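AvrA (Salmonella typhimurium, PDB 6BE0) probably transfers acetyl groups from acetyl-CoA to serine and threonine residues of target proteins, as a YopJ-family bacterial effector that binds inositol hexakisphosphate and coenzyme A. Local coordinates at residues A[114-119]-A[126-131]; A[122-127]-A[141-146]; A[244-249]-A[267-272]; A[239-244]-A[283-288]. All coordinates share one frame; numbering follows the deposited sequence.

Contact 1: A[114-119]-A[126-131]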
# COMPACT_ATOMS: atom_id res chain seq x y z
N PHE A 114 8.68 1.29 -3.62
CA PHE A 114 9.20 2.13 -2.55
C PHE A 114 8.16 2.36 -1.47
O PHE A 114 7.06 2.79 -1.76
CB PHE A 114 9.64 3.48 -3.11
CG PHE A 114 10.68 3.39 -4.20
CD1 PHE A 114 10.30 3.31 -5.53
CD2 PHE A 114 12.03 3.38 -3.89
CE1 PHE A 114 11.25 3.23 -6.53
CE2 PHE A 114 12.98 3.29 -4.88
CZ PHE A 114 12.59 3.22 -6.20
N LEU A 115 8.52 2.05 -0.23
CA LEU A 115 7.76 2.53 0.92
C LEU A 115 8.35 3.87 1.33
O LEU A 115 9.52 3.95 1.71
CB LEU A 115 7.81 1.55 2.09
CG LEU A 115 7.16 0.18 1.90
CD1 LEU A 115 7.07 -0.53 3.24
CD2 LEU A 115 5.79 0.28 1.25
N VAL A 116 7.54 4.92 1.23
CA VAL A 116 8.00 6.27 1.49
C VAL A 116 7.22 6.93 2.62
O VAL A 116 6.00 6.99 2.59
CB VAL A 116 7.90 7.15 0.22
CG1 VAL A 116 6.50 7.08 -0.40
CG2 VAL A 116 8.31 8.60 0.52
N ASN A 117 7.95 7.40 3.63
CA ASN A 117 7.37 8.25 4.66
C ASN A 117 7.31 9.68 4.15
O ASN A 117 8.33 10.36 4.08
CB ASN A 117 8.17 8.17 5.96
CG ASN A 117 7.51 8.95 7.08
OD1 ASN A 117 6.37 9.40 6.97
ND2 ASN A 117 8.23 9.12 8.19
N MET A 118 6.11 10.13 3.80
CA MET A 118 5.94 11.43 3.17
C MET A 118 5.89 12.54 4.21
O MET A 118 6.19 13.70 3.90
CB MET A 118 4.67 11.45 2.32
CG MET A 118 4.42 10.15 1.55
SD MET A 118 3.80 10.43 -0.12
CE MET A 118 5.34 10.59 -1.00
N GLY A 119 5.53 12.19 5.43
CA GLY A 119 5.43 13.17 6.50
C GLY A 119 6.78 13.62 7.02
O GLY A 119 7.78 12.92 6.86
N SER A 126 3.39 5.66 2.36
CA SER A 126 2.70 5.25 1.14
C SER A 126 3.58 4.27 0.36
O SER A 126 4.72 4.03 0.74
CB SER A 126 2.36 6.45 0.26
OG SER A 126 1.55 7.38 0.96
N VAL A 127 3.03 3.72 -0.72
CA VAL A 127 3.79 2.83 -1.59
C VAL A 127 3.81 3.37 -3.01
O VAL A 127 2.79 3.84 -3.52
CB VAL A 127 3.23 1.39 -1.57
CG1 VAL A 127 1.80 1.36 -2.09
CG2 VAL A 127 4.12 0.46 -2.38
N VAL A 128 4.98 3.30 -3.65
CA VAL A 128 5.15 3.74 -5.02
C VAL A 128 5.55 2.56 -5.89
O VAL A 128 6.44 1.79 -5.52
CB VAL A 128 6.23 4.84 -5.13
CG1 VAL A 128 6.45 5.25 -6.59
CG2 VAL A 128 5.86 6.05 -4.29
N ASP A 129 4.91 2.42 -7.05
CA ASP A 129 5.30 1.40 -8.01
C ASP A 129 6.09 2.03 -9.15
O ASP A 129 5.67 3.03 -9.73
CB ASP A 129 4.08 0.66 -8.57
CG ASP A 129 4.45 -0.65 -9.25
OD1 ASP A 129 5.47 -1.26 -8.88
OD2 ASP A 129 3.71 -1.07 -10.16
N PHE A 130 7.23 1.43 -9.45
CA PHE A 130 8.17 1.94 -10.45
C PHE A 130 8.31 0.92 -11.59
O PHE A 130 8.57 -0.25 -11.35
CB PHE A 130 9.52 2.23 -9.80
CG PHE A 130 10.61 2.60 -10.77
CD1 PHE A 130 10.87 3.93 -11.06
CD2 PHE A 130 11.38 1.62 -11.37
CE1 PHE A 130 11.87 4.27 -11.95
CE2 PHE A 130 12.39 1.96 -12.25
CZ PHE A 130 12.63 3.28 -12.54
N ARG A 131 8.13 1.39 -12.82
CA ARG A 131 8.13 0.52 -13.99
C ARG A 131 8.62 1.26 -15.22
O ARG A 131 8.03 2.26 -15.62
CB ARG A 131 6.71 -0.03 -14.23
CG ARG A 131 6.58 -1.01 -15.39
CD ARG A 131 6.79 -2.46 -14.95
NE ARG A 131 5.76 -2.91 -14.02
CZ ARG A 131 4.62 -3.51 -14.38
NH1 ARG A 131 4.34 -3.72 -15.66
NH2 ARG A 131 3.75 -3.88 -13.46

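Contact 2: A[122-127]-A[141-146]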
# COMPACT_ATOMS: atom_id res chain seq x y z
N GLY A 122 5.53 13.92 11.28
CA GLY A 122 4.60 12.82 11.49
C GLY A 122 4.93 11.66 10.58
O GLY A 122 5.91 11.71 9.84
N ILE A 123 4.10 10.62 10.63
CA ILE A 123 4.31 9.43 9.82
C ILE A 123 3.16 9.23 8.84
O ILE A 123 2.00 9.08 9.25
CB ILE A 123 4.45 8.17 10.70
CG1 ILE A 123 5.59 8.34 11.70
CG2 ILE A 123 4.70 6.94 9.83
CD1 ILE A 123 5.61 7.30 12.79
N HIS A 124 3.48 9.22 7.56
CA HIS A 124 2.53 8.83 6.53
C HIS A 124 3.25 8.00 5.47
O HIS A 124 3.89 8.54 4.57
CB HIS A 124 1.87 10.05 5.88
CG HIS A 124 0.77 9.70 4.92
ND1 HIS A 124 -0.47 9.27 5.33
CD2 HIS A 124 0.74 9.71 3.57
CE1 HIS A 124 -1.22 9.03 4.28
NE2 HIS A 124 -0.51 9.28 3.19
N ILE A 125 3.14 6.69 5.61
CA ILE A 125 3.84 5.76 4.74
C ILE A 125 2.95 5.34 3.57
O ILE A 125 1.88 4.76 3.78
CB ILE A 125 4.30 4.51 5.52
CG1 ILE A 125 5.31 4.92 6.59
CG2 ILE A 125 4.92 3.48 4.57
CD1 ILE A 125 5.64 3.82 7.58
N SER A 126 3.39 5.66 2.36
CA SER A 126 2.70 5.25 1.14
C SER A 126 3.58 4.27 0.36
O SER A 126 4.72 4.03 0.74
CB SER A 126 2.36 6.45 0.26
OG SER A 126 1.55 7.38 0.96
N VAL A 127 3.03 3.72 -0.72
CA VAL A 127 3.79 2.83 -1.59
C VAL A 127 3.81 3.37 -3.01
O VAL A 127 2.79 3.84 -3.52
CB VAL A 127 3.23 1.39 -1.57
CG1 VAL A 127 1.80 1.36 -2.09
CG2 VAL A 127 4.12 0.46 -2.38
N LEU A 141 2.18 6.63 -7.35
CA LEU A 141 2.05 6.69 -5.90
C LEU A 141 0.66 6.23 -5.48
O LEU A 141 -0.34 6.81 -5.89
CB LEU A 141 2.32 8.12 -5.40
CG LEU A 141 2.09 8.40 -3.91
CD1 LEU A 141 3.08 7.65 -3.05
CD2 LEU A 141 2.18 9.90 -3.65
N PHE A 142 0.60 5.18 -4.66
CA PHE A 142 -0.67 4.67 -4.17
C PHE A 142 -0.92 5.12 -2.74
O PHE A 142 -0.11 4.87 -1.85
CB PHE A 142 -0.70 3.14 -4.26
CG PHE A 142 -0.68 2.61 -5.66
CD1 PHE A 142 0.52 2.34 -6.30
CD2 PHE A 142 -1.86 2.38 -6.35
CE1 PHE A 142 0.54 1.86 -7.59
CE2 PHE A 142 -1.84 1.89 -7.64
CZ PHE A 142 -0.64 1.63 -8.26
N GLU A 143 -2.05 5.79 -2.54
CA GLU A 143 -2.50 6.19 -1.22
C GLU A 143 -3.61 5.24 -0.76
O GLU A 143 -4.67 5.19 -1.38
CB GLU A 143 -3.01 7.63 -1.23
CG GLU A 143 -1.93 8.68 -1.44
CD GLU A 143 -0.96 8.78 -0.27
OE1 GLU A 143 -1.26 8.22 0.80
OE2 GLU A 143 0.09 9.43 -0.42
N PRO A 144 -3.35 4.45 0.30
CA PRO A 144 -4.39 3.52 0.75
C PRO A 144 -5.67 4.22 1.22
O PRO A 144 -6.76 3.67 1.06
CB PRO A 144 -3.72 2.78 1.92
CG PRO A 144 -2.27 2.91 1.66
CD PRO A 144 -2.09 4.25 1.03
N ALA A 145 -5.53 5.42 1.79
CA ALA A 145 -6.68 6.16 2.29
C ALA A 145 -7.25 7.09 1.22
O ALA A 145 -6.88 6.99 0.05
CB ALA A 145 -6.29 6.96 3.53
N ALA A 146 -8.14 7.98 1.63
CA ALA A 146 -8.78 8.92 0.70
C ALA A 146 -7.90 10.14 0.47
O ALA A 146 -6.92 10.35 1.19
CB ALA A 146 -10.14 9.34 1.24

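Contact 3: A[244-249]-A[267-272]. With IHP (inositol hexakisphosphate), chain B; COA (coenzyme A), chain C.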
# COMPACT_ATOMS: atom_id res chain seq x y z
N GLN A 244 -19.29 -1.23 2.28
CA GLN A 244 -19.77 -0.39 1.19
C GLN A 244 -18.68 -0.21 0.14
O GLN A 244 -18.96 -0.24 -1.06
CB GLN A 244 -20.23 0.97 1.72
CG GLN A 244 -20.75 1.92 0.65
CD GLN A 244 -21.97 1.38 -0.07
OE1 GLN A 244 -22.85 0.76 0.55
NE2 GLN A 244 -22.04 1.60 -1.37
N ARG A 245 -17.45 -0.02 0.60
CA ARG A 245 -16.32 0.18 -0.30
C ARG A 245 -16.09 -1.05 -1.17
O ARG A 245 -15.74 -0.93 -2.35
CB ARG A 245 -15.06 0.51 0.50
CG ARG A 245 -13.82 0.77 -0.34
CD ARG A 245 -13.96 2.00 -1.23
NE ARG A 245 -12.83 2.12 -2.15
CZ ARG A 245 -12.76 1.54 -3.34
NH1 ARG A 245 -13.77 0.79 -3.78
NH2 ARG A 245 -11.70 1.71 -4.11
N LEU A 246 -16.27 -2.23 -0.59
CA LEU A 246 -16.14 -3.47 -1.34
C LEU A 246 -17.27 -3.61 -2.36
O LEU A 246 -17.06 -4.08 -3.47
CB LEU A 246 -16.14 -4.68 -0.40
CG LEU A 246 -14.85 -4.94 0.38
CD1 LEU A 246 -15.05 -6.11 1.34
CD2 LEU A 246 -13.68 -5.22 -0.54
N ASN A 247 -18.48 -3.19 -1.96
CA ASN A 247 -19.62 -3.22 -2.87
C ASN A 247 -19.39 -2.33 -4.08
O ASN A 247 -19.91 -2.59 -5.16
CB ASN A 247 -20.90 -2.78 -2.15
CG ASN A 247 -21.28 -3.71 -1.01
OD1 ASN A 247 -20.81 -4.84 -0.93
ND2 ASN A 247 -22.14 -3.22 -0.12
N GLU A 248 -18.62 -1.27 -3.89
CA GLU A 248 -18.31 -0.35 -4.98
C GLU A 248 -17.30 -0.96 -5.94
O GLU A 248 -17.32 -0.69 -7.14
CB GLU A 248 -17.78 0.98 -4.42
CG GLU A 248 -18.82 1.79 -3.67
CD GLU A 248 -18.22 2.95 -2.91
OE1 GLU A 248 -17.04 3.28 -3.15
OE2 GLU A 248 -18.93 3.54 -2.07
N TYR A 249 -16.41 -1.80 -5.41
CA TYR A 249 -15.40 -2.44 -6.23
C TYR A 249 -16.00 -3.56 -7.09
O TYR A 249 -15.68 -3.67 -8.28
CB TYR A 249 -14.27 -3.01 -5.37
CG TYR A 249 -13.23 -3.75 -6.19
CD1 TYR A 249 -12.34 -3.06 -7.00
CD2 TYR A 249 -13.15 -5.14 -6.16
CE1 TYR A 249 -11.40 -3.73 -7.75
CE2 TYR A 249 -12.21 -5.81 -6.91
CZ TYR A 249 -11.34 -5.11 -7.70
OH TYR A 249 -10.40 -5.78 -8.45
N THR A 267 -13.78 -16.39 -0.51
CA THR A 267 -13.94 -15.29 -1.45
C THR A 267 -13.57 -13.96 -0.80
O THR A 267 -13.29 -13.90 0.40
CB THR A 267 -15.38 -15.20 -1.98
OG1 THR A 267 -16.26 -14.85 -0.91
CG2 THR A 267 -15.81 -16.54 -2.56
N LEU A 268 -13.56 -12.90 -1.60
CA LEU A 268 -13.28 -11.56 -1.11
C LEU A 268 -14.25 -11.19 0.02
O LEU A 268 -13.84 -10.65 1.05
CB LEU A 268 -13.39 -10.54 -2.25
CG LEU A 268 -13.12 -9.08 -1.90
CD1 LEU A 268 -11.66 -8.87 -1.51
CD2 LEU A 268 -13.51 -8.18 -3.06
N TYR A 269 -15.53 -11.50 -0.19
CA TYR A 269 -16.55 -11.21 0.81
C TYR A 269 -16.43 -12.13 2.02
O TYR A 269 -16.54 -11.67 3.16
CB TYR A 269 -17.95 -11.37 0.20
CG TYR A 269 -18.47 -10.17 -0.57
CD1 TYR A 269 -18.05 -8.88 -0.26
CD2 TYR A 269 -19.38 -10.33 -1.59
CE1 TYR A 269 -18.53 -7.79 -0.95
CE2 TYR A 269 -19.87 -9.24 -2.29
CZ TYR A 269 -19.44 -7.98 -1.97
OH TYR A 269 -19.92 -6.89 -2.66
N GLU A 270 -16.21 -13.42 1.78
CA GLU A 270 -16.09 -14.38 2.86
C GLU A 270 -14.91 -14.04 3.76
O GLU A 270 -14.98 -14.21 4.98
CB GLU A 270 -15.94 -15.80 2.30
CG GLU A 270 -17.24 -16.40 1.78
CD GLU A 270 -17.08 -17.85 1.34
OE1 GLU A 270 -15.94 -18.26 1.04
OE2 GLU A 270 -18.10 -18.57 1.29
N ARG A 271 -13.83 -13.56 3.16
CA ARG A 271 -12.66 -13.17 3.93
C ARG A 271 -12.91 -11.90 4.74
O ARG A 271 -12.46 -11.79 5.88
CB ARG A 271 -11.45 -12.95 3.01
CG ARG A 271 -10.37 -12.13 3.69
CD ARG A 271 -9.02 -12.21 3.00
NE ARG A 271 -8.12 -11.21 3.58
CZ ARG A 271 -7.61 -11.28 4.80
NH1 ARG A 271 -7.90 -12.30 5.60
NH2 ARG A 271 -6.81 -10.32 5.24
N PHE A 272 -13.62 -10.95 4.14
CA PHE A 272 -13.93 -9.69 4.82
C PHE A 272 -14.67 -9.95 6.13
O PHE A 272 -14.39 -9.31 7.14
CB PHE A 272 -14.78 -8.78 3.92
CG PHE A 272 -15.32 -7.57 4.62
CD1 PHE A 272 -14.52 -6.46 4.82
CD2 PHE A 272 -16.63 -7.54 5.08
CE1 PHE A 272 -15.02 -5.34 5.47
CE2 PHE A 272 -17.13 -6.43 5.73
CZ PHE A 272 -16.32 -5.33 5.92
C1 IHP B . -0.17 -14.63 0.91
C2 IHP B . -0.28 -13.25 1.55
C3 IHP B . -1.56 -13.12 2.36
C4 IHP B . -1.67 -14.24 3.38
C5 IHP B . -1.74 -15.56 2.63
C6 IHP B . -0.47 -15.80 1.85
O11 IHP B . 1.13 -14.75 0.36
P1 IHP B . 1.30 -14.59 -1.21
O21 IHP B . 2.57 -13.82 -1.51
O31 IHP B . 0.13 -13.82 -1.80
O41 IHP B . 1.38 -15.95 -1.85
O12 IHP B . 0.87 -12.98 2.37
P2 IHP B . 1.86 -11.80 2.00
O22 IHP B . 2.30 -11.90 0.57
O32 IHP B . 1.17 -10.46 2.19
O42 IHP B . 3.07 -11.86 2.90
O13 IHP B . -1.61 -11.84 3.00
P3 IHP B . -2.67 -10.77 2.51
O23 IHP B . -2.05 -9.39 2.53
O33 IHP B . -3.14 -11.06 1.11
O43 IHP B . -3.86 -10.77 3.44
O14 IHP B . -2.79 -14.03 4.26
P4 IHP B . -4.33 -14.17 3.82
O24 IHP B . -5.12 -13.00 4.36
O34 IHP B . -4.49 -14.21 2.31
O44 IHP B . -4.91 -15.42 4.41
O15 IHP B . -1.98 -16.65 3.52
P5 IHP B . -2.81 -17.90 3.00
O25 IHP B . -2.87 -17.88 1.48
O35 IHP B . -2.13 -19.17 3.46
O45 IHP B . -4.22 -17.87 3.54
O16 IHP B . 0.63 -16.03 2.73
P6 IHP B . 1.54 -17.28 2.50
O26 IHP B . 2.43 -17.48 3.71
O36 IHP B . 0.70 -18.51 2.29
O46 IHP B . 2.42 -17.06 1.29
N1A COA C . -11.74 0.70 11.30
C2A COA C . -12.46 -0.01 10.37
N3A COA C . -13.39 0.62 9.59
C4A COA C . -13.61 1.96 9.73
C5A COA C . -12.91 2.67 10.64
C6A COA C . -11.97 2.02 11.43
N6A COA C . -10.99 2.15 12.46
N7A COA C . -13.31 3.97 10.58
C8A COA C . -14.27 4.06 9.62
N9A COA C . -14.46 2.83 9.10
C1B COA C . -15.37 2.45 8.06
C2B COA C . -16.38 1.77 8.55
O2B COA C . -16.15 0.34 8.41
C3B COA C . -17.66 2.23 7.68
O3B COA C . -17.66 1.59 6.40
P3B COA C . -18.87 0.59 6.02
O7A COA C . -18.76 -0.68 6.83
O8A COA C . -20.19 1.26 6.30
O9A COA C . -18.80 0.25 4.54
C4B COA C . -17.51 3.56 7.53
O4B COA C . -16.00 3.75 7.40
C5B COA C . -18.05 4.30 8.74
O5B COA C . -17.67 5.67 8.68
P1A COA C . -18.79 6.78 8.42
O1A COA C . -19.95 6.19 7.63
O2A COA C . -19.30 7.31 9.75
O3A COA C . -18.16 7.98 7.60

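Contact 4: A[239-244]-A[283-288]. With COA (coenzyme A), chain C; IHP (inositol hexakisphosphate), chain B.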
# COMPACT_ATOMS: atom_id res chain seq x y z
N HIS A 239 -7.84 -6.19 2.33
CA HIS A 239 -7.86 -5.53 3.63
C HIS A 239 -8.78 -4.32 3.67
O HIS A 239 -8.71 -3.52 4.59
CB HIS A 239 -6.44 -5.09 4.02
CG HIS A 239 -5.47 -6.23 4.15
ND1 HIS A 239 -5.53 -7.16 5.16
CD2 HIS A 239 -4.41 -6.58 3.38
CE1 HIS A 239 -4.56 -8.03 5.02
NE2 HIS A 239 -3.86 -7.70 3.94
N THR A 240 -9.64 -4.19 2.66
CA THR A 240 -10.58 -3.07 2.59
C THR A 240 -11.38 -2.95 3.88
O THR A 240 -11.99 -3.91 4.34
CB THR A 240 -11.56 -3.21 1.41
OG1 THR A 240 -10.83 -3.37 0.19
CG2 THR A 240 -12.45 -1.97 1.30
N GLN A 241 -11.36 -1.75 4.45
CA GLN A 241 -12.04 -1.48 5.72
C GLN A 241 -13.37 -0.79 5.47
O GLN A 241 -13.53 0.40 5.76
CB GLN A 241 -11.14 -0.64 6.62
CG GLN A 241 -9.91 -1.40 7.11
CD GLN A 241 -8.89 -0.50 7.79
OE1 GLN A 241 -8.75 0.67 7.44
NE2 GLN A 241 -8.17 -1.06 8.75
N GLY A 242 -14.33 -1.53 4.93
CA GLY A 242 -15.64 -0.99 4.63
C GLY A 242 -16.41 -1.87 3.67
O GLY A 242 -15.98 -2.10 2.53
N ALA A 243 -17.55 -2.38 4.12
CA ALA A 243 -18.39 -3.24 3.30
C ALA A 243 -18.92 -2.49 2.08
O ALA A 243 -18.98 -3.04 0.98
CB ALA A 243 -19.55 -3.79 4.12
N GLN A 244 -19.29 -1.23 2.28
CA GLN A 244 -19.77 -0.39 1.19
C GLN A 244 -18.68 -0.21 0.14
O GLN A 244 -18.96 -0.24 -1.06
CB GLN A 244 -20.23 0.97 1.72
CG GLN A 244 -20.75 1.92 0.65
CD GLN A 244 -21.97 1.38 -0.07
OE1 GLN A 244 -22.85 0.76 0.55
NE2 GLN A 244 -22.04 1.60 -1.37
N LYS A 283 -20.03 -3.08 12.50
CA LYS A 283 -19.08 -4.08 12.03
C LYS A 283 -17.83 -3.43 11.46
O LYS A 283 -17.89 -2.74 10.44
CB LYS A 283 -19.74 -4.98 10.97
CG LYS A 283 -18.88 -6.18 10.57
CD LYS A 283 -19.66 -7.19 9.74
CE LYS A 283 -19.88 -6.71 8.31
NZ LYS A 283 -20.49 -7.76 7.46
N LEU A 284 -16.70 -3.65 12.13
CA LEU A 284 -15.42 -3.10 11.71
C LEU A 284 -14.47 -4.22 11.29
O LEU A 284 -14.61 -5.35 11.75
CB LEU A 284 -14.79 -2.28 12.83
CG LEU A 284 -15.57 -1.05 13.31
CD1 LEU A 284 -14.86 -0.42 14.50
CD2 LEU A 284 -15.75 -0.04 12.18
N SER A 285 -13.51 -3.88 10.44
CA SER A 285 -12.50 -4.84 10.00
C SER A 285 -11.20 -4.66 10.76
O SER A 285 -10.66 -3.55 10.83
CB SER A 285 -12.25 -4.71 8.50
OG SER A 285 -11.17 -5.53 8.09
N ILE A 286 -10.69 -5.75 11.33
CA ILE A 286 -9.39 -5.75 11.98
C ILE A 286 -8.39 -6.53 11.13
O ILE A 286 -7.42 -7.09 11.64
CB ILE A 286 -9.45 -6.37 13.39
CG1 ILE A 286 -9.93 -7.82 13.33
CG2 ILE A 286 -10.36 -5.54 14.28
CD1 ILE A 286 -9.73 -8.59 14.62
N SER A 287 -8.64 -6.57 9.82
CA SER A 287 -7.80 -7.35 8.91
C SER A 287 -6.37 -6.82 8.89
O SER A 287 -5.42 -7.58 9.07
CB SER A 287 -8.39 -7.34 7.50
OG SER A 287 -7.76 -8.31 6.68
N ALA A 288 -6.23 -5.52 8.69
CA ALA A 288 -4.92 -4.88 8.66
C ALA A 288 -4.21 -5.03 10.00
O ALA A 288 -3.00 -5.24 10.04
CB ALA A 288 -5.06 -3.41 8.29
N1A COA C . -11.74 0.70 11.30
C2A COA C . -12.46 -0.01 10.37
N3A COA C . -13.39 0.62 9.59
C4A COA C . -13.61 1.96 9.73
C5A COA C . -12.91 2.67 10.64
C6A COA C . -11.97 2.02 11.43
N6A COA C . -10.99 2.15 12.46
N7A COA C . -13.31 3.97 10.58
C8A COA C . -14.27 4.06 9.62
N9A COA C . -14.46 2.83 9.10
C1B COA C . -15.37 2.45 8.06
C2B COA C . -16.38 1.77 8.55
O2B COA C . -16.15 0.34 8.41
C3B COA C . -17.66 2.23 7.68
O3B COA C . -17.66 1.59 6.40
P3B COA C . -18.87 0.59 6.02
O7A COA C . -18.76 -0.68 6.83
O8A COA C . -20.19 1.26 6.30
O9A COA C . -18.80 0.25 4.54
C4B COA C . -17.51 3.56 7.53
O4B COA C . -16.00 3.75 7.40
C5B COA C . -18.05 4.30 8.74
O5B COA C . -17.67 5.67 8.68
P1A COA C . -18.79 6.78 8.42
O1A COA C . -19.95 6.19 7.63
O2A COA C . -19.30 7.31 9.75
O3A COA C . -18.16 7.98 7.60
C1 IHP B . -0.17 -14.63 0.91
C2 IHP B . -0.28 -13.25 1.55
C3 IHP B . -1.56 -13.12 2.36
C4 IHP B . -1.67 -14.24 3.38
C5 IHP B . -1.74 -15.56 2.63
C6 IHP B . -0.47 -15.80 1.85
O11 IHP B . 1.13 -14.75 0.36
P1 IHP B . 1.30 -14.59 -1.21
O21 IHP B . 2.57 -13.82 -1.51
O31 IHP B . 0.13 -13.82 -1.80
O41 IHP B . 1.38 -15.95 -1.85
O12 IHP B . 0.87 -12.98 2.37
P2 IHP B . 1.86 -11.80 2.00
O22 IHP B . 2.30 -11.90 0.57
O32 IHP B . 1.17 -10.46 2.19
O42 IHP B . 3.07 -11.86 2.90
O13 IHP B . -1.61 -11.84 3.00
P3 IHP B . -2.67 -10.77 2.51
O23 IHP B . -2.05 -9.39 2.53
O33 IHP B . -3.14 -11.06 1.11
O43 IHP B . -3.86 -10.77 3.44
O14 IHP B . -2.79 -14.03 4.26
P4 IHP B . -4.33 -14.17 3.82
O24 IHP B . -5.12 -13.00 4.36
O34 IHP B . -4.49 -14.21 2.31
O44 IHP B . -4.91 -15.42 4.41
O15 IHP B . -1.98 -16.65 3.52
P5 IHP B . -2.81 -17.90 3.00
O25 IHP B . -2.87 -17.88 1.48
O35 IHP B . -2.13 -19.17 3.46
O45 IHP B . -4.22 -17.87 3.54
O16 IHP B . 0.63 -16.03 2.73
P6 IHP B . 1.54 -17.28 2.50
O26 IHP B . 2.43 -17.48 3.71
O36 IHP B . 0.70 -18.51 2.29
O46 IHP B . 2.42 -17.06 1.29
O HOH W 1 -11.16 -6.51 4.74
O HOH W 2 -7.85 -3.29 10.42

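Contact 1: A[114-119]-A[126-131]
The carbonyl oxygen of Phe114 takes the backbone N-H of Val128 at 2.9 Å between O and N and also meets the CA hydrogen of Val127, its CA lying 3.3 Å from Phe114 O. Phe114 and Val128 form one antiparallel hydrogen-bonded pair and Val116 and Ser126 another, each closed by two N-H to O=C bonds; Leu115 and Val127 are the non-hydrogen-bonded pair between them. Branched and aromatic residues suit these strands 111-117 and 125-133 of the central sheet, because their bulk fills both faces. On one face Val116 CG1 packs on Val128 CG2 at 4.1 Å, while the Phe114 and Phe130 side chains lie side by side, pointing the same way, with Phe130 CB at the edge of the Phe114 ring, 3.8 Å from Phe114 CE1. Helix 94-106 covers these two phenylalanines. On the other face Leu115 CD2 lies 4.0 Å from Val127 CB, on the side covered by helix 186-199. At the end of strand 111-117, Asn117 OD1 accepts the N-H of Gly119 in an Asx turn, and Met118 brings its SD to 3.9 Å from Ser126 OG. With backbone polar groups paired between two apolar layers, the hairpin can lie buried inside the protein.

Contact 2: A[122-127]-A[141-146]
His124 and Glu143 cross obliquely, yet the ring and carboxylate planes are only 20° apart. NE2 of the imidazole gives its proton to Glu143 OE1 at 2.7 Å, approaching the syn side of the carboxylate from somewhat out of its plane, while OE1 lies at the edge of the ring. CG of His124 stands anti to its backbone N (chi1 -174°), and Glu143 bends at chi2 (-68°), which turns its CD back toward the histidine. Ser126 adds its hydroxyl to the same carboxylate: OG is 2.9 Å from both Glu143 OE1 and Glu143 OE2, close enough for a weak hydrogen bond to the carboxylate. A short polar side chain suits this spot, since it can address the carboxylate while its CB packs 3.6 Å from Leu141 CD1. The residues belong to the hairpin of antiparallel strands 125-133 and 136-143 in the mixed five-stranded sheet, where Val127 and Phe142 form a hydrogen-bonded pair. Across that pair the N-H of Phe142 meets Val127 O at 2.8 Å, nearly along the C=O axis. Their side chains share one face of the sheet, Val127 CG1 touching Phe142 CB at 3.8 Å, and helix 186-199 packs over Val127 through Ser190, Ala194 and Leu197. On the opposite face, Met118 also packs on Leu141.

Contact 3: A[244-249]-A[267-272]
Helix segments 244-249 and 268-272 run almost exactly antiparallel, at 172°, with their axes 11.5 Å apart, a spacing that side chains from both helices fill. Leu246 does most of this, pointing at the partner helix and dividing its two methyls: CD1 reaches the Phe272 ring, 3.5 Å from CD1 of Phe272, whereas CD2 meets CD2 of Leu268 at 3.9 Å. Its CB also approaches the edge of the Tyr269 ring at CE1, 4.0 Å away. A forked apolar residue suits this place because it serves three neighbours at once. Helix 268-273 opens with a capping box, in which Thr267 OG1 accepts the N-H of Glu270 and Glu270 OE1 in turn accepts the N-H of Thr267. Tyr269, partly exposed, stretches across and its OH gives a weak hydrogen bond to Asn247 OD1 at 2.8 Å; the two side chains cross at about a right angle, amide and ring planes 79° apart. Each helix also reaches a ligand. The N-H of Gln244 binds coenzyme A at O9A, 2.7 Å from N, in the first turn of helix 243-252. Arg271 is extended from CG to NE, and inositol hexakisphosphate O24 sits 3.0 Å above the centre of its guanidinium plane.

Contact 4: A[239-244]-A[283-288]
The ligand pockets for coenzyme A and inositol hexakisphosphate meet where residues 239-244 pass strand 283-285 and the start of helix 287-300. His239 faces the inositol phosphate: NE2 donates to inositol hexakisphosphate O23 at 2.8 Å, while ND1, the other ring nitrogen, shares a 2.9 Å hydrogen bond with Ser287 OG. Both partners lie at the ring edge, so histidine, with two ring nitrogens there, suits a place between a phosphate and a hydroxyl, and Ser287, with OG anti to its backbone N (chi1 -167°), is the second-shell residue that helps fix the ring's rotation. Further along, a water links Gln241 NE2, 2.8 Å away, to Ser285 O, and the amide's OE1 accepts from the backbone of Arg181 and Ser182. Ser285 OG takes the N-H of Ser287 in an ST turn leading into the helix. On the coenzyme side, Leu284 CD2 lies 3.6 Å from adenine N3A. Gly242, whose phi of 163° glycine adopts readily, is the N-cap of helix 243-252, and Ala243 N makes a weak 3.4 Å hydrogen bond to O7A of the coenzyme A 3'-phosphate, which Gln244 N also binds. Holding a phosphate by N-H groups of a helix's first turn is typical of an anion site at a helix N-terminus.

Contacts 1 and 2 are consecutive hairpins of one sheet: they share Ser126 and Val127 on strand 125-133, their centres are 8 Å apart, and they also meet where Asn117 OD1 and Met118 N lie near the backbone of His124. Contacts 3 and 4 share Gln244 on helix 243-252, have centres 9 Å apart, and both reach inositol hexakisphosphate and coenzyme A. Arg271 joins them, packing against His239. The two pairs do not touch: contact 2 comes within about 7 Å of contacts 3 and 4 at nearest atoms. Helix 186-199 touches Val127 and also His239, Gln241 and Ala288, and it carries Lys195 and Lys196, which bind inositol hexakisphosphate.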